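Local coordinates for protein pyruvate kinase 1 (Trypanosoma brucei brucei, PDB 4KCT) that catalyses phosphoryl transfer from phosphoenolpyruvate to ADP, giving pyruvate and ATP, and also has an intrinsic decarboxylase activity, at residues 317-320 / 321-324. Residues are numbered along the deposited sequence; the frame is centred on the assembly and turned at random.
Sequences VANA and VLNG
V321, L322 and N323 bond through their backbone N atoms to the carbonyl O atoms of V317, A318 and N319 respectively, closing the last turns of helix 311-323, which joins strands 293-296 and 327-330 in a beta-alpha-beta unit of the TIM barrel. The shortest of them runs from N323 N to N319 O at 2.7 Å. G324 ends the helix in a Schellman motif at positive phi (123°), with a weak bond from its N to V321 O. The same N also makes an i to i-4 bond, to A320 O at 3.3 Å.

Side chains also pack on these carbonyls. With CG anti to its carbonyl carbon (chi1 -76°), N323 folds back until CG lies 2.9 Å from N319 O; its OD1 accepts a hydrogen bond from Q279 on helix 275-289. V321 lays CG2 beside V317 O and packs on A354 of helix 340-356. On the face toward a second subunit, N319 packs on N319 of that subunit and L322 on M280 of the same neighbouring chain. L322 CG rests 3.3 Å from A318 O, and its methyl CD1 meets the amide oxygen OD1 of N319 at 3.8 Å.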
# COMPACT_ATOMS: atom_id res chain seq x y z
N VAL A 317 29.80 -2.25 1.39
CA VAL A 317 29.65 -1.49 0.14
C VAL A 317 28.25 -1.69 -0.49
O VAL A 317 27.57 -0.71 -0.86
CB VAL A 317 30.78 -1.81 -0.87
CG1 VAL A 317 30.55 -1.09 -2.20
CG2 VAL A 317 32.15 -1.41 -0.28
N ALA A 318 27.81 -2.94 -0.58
CA ALA A 318 26.52 -3.24 -1.23
C ALA A 318 25.41 -2.56 -0.44
O ALA A 318 24.51 -1.96 -1.01
CB ALA A 318 26.28 -4.75 -1.30
N ASN A 319 25.49 -2.62 0.87
CA ASN A 319 24.44 -2.01 1.69
C ASN A 319 24.40 -0.50 1.70
O ASN A 319 23.31 0.10 1.78
CB ASN A 319 24.46 -2.59 3.12
CG ASN A 319 23.78 -3.94 3.19
OD1 ASN A 319 22.65 -4.09 2.73
ND2 ASN A 319 24.54 -4.97 3.56
N ALA A 320 25.57 0.15 1.55
CA ALA A 320 25.61 1.61 1.37
C ALA A 320 24.88 2.00 0.07
O ALA A 320 24.06 2.93 0.06
CB ALA A 320 27.06 2.14 1.37
N VAL A 321 25.08 1.21 -0.97
CA VAL A 321 24.37 1.46 -2.23
C VAL A 321 22.85 1.21 -2.09
O VAL A 321 22.02 2.07 -2.44
CB VAL A 321 24.93 0.58 -3.34
CG1 VAL A 321 24.01 0.61 -4.55
CG2 VAL A 321 26.35 1.04 -3.70
N LEU A 322 22.49 0.08 -1.47
CA LEU A 322 21.07 -0.23 -1.22
C LEU A 322 20.42 0.79 -0.28
O LEU A 322 19.23 1.09 -0.41
CB LEU A 322 20.92 -1.63 -0.61
CG LEU A 322 21.32 -2.80 -1.55
CD1 LEU A 322 21.32 -4.15 -0.81
CD2 LEU A 322 20.41 -2.86 -2.76
N ASN A 323 21.18 1.29 0.69
CA ASN A 323 20.67 2.36 1.57
C ASN A 323 20.25 3.60 0.76
O ASN A 323 19.53 4.45 1.28
CB ASN A 323 21.74 2.84 2.57
CG ASN A 323 21.97 1.86 3.73
OD1 ASN A 323 22.97 2.01 4.44
ND2 ASN A 323 21.05 0.91 3.95
N GLY A 324 20.96 3.86 -0.35
CA GLY A 324 20.63 5.02 -1.20
C GLY A 324 21.77 6.00 -1.41
O GLY A 324 21.56 7.10 -1.92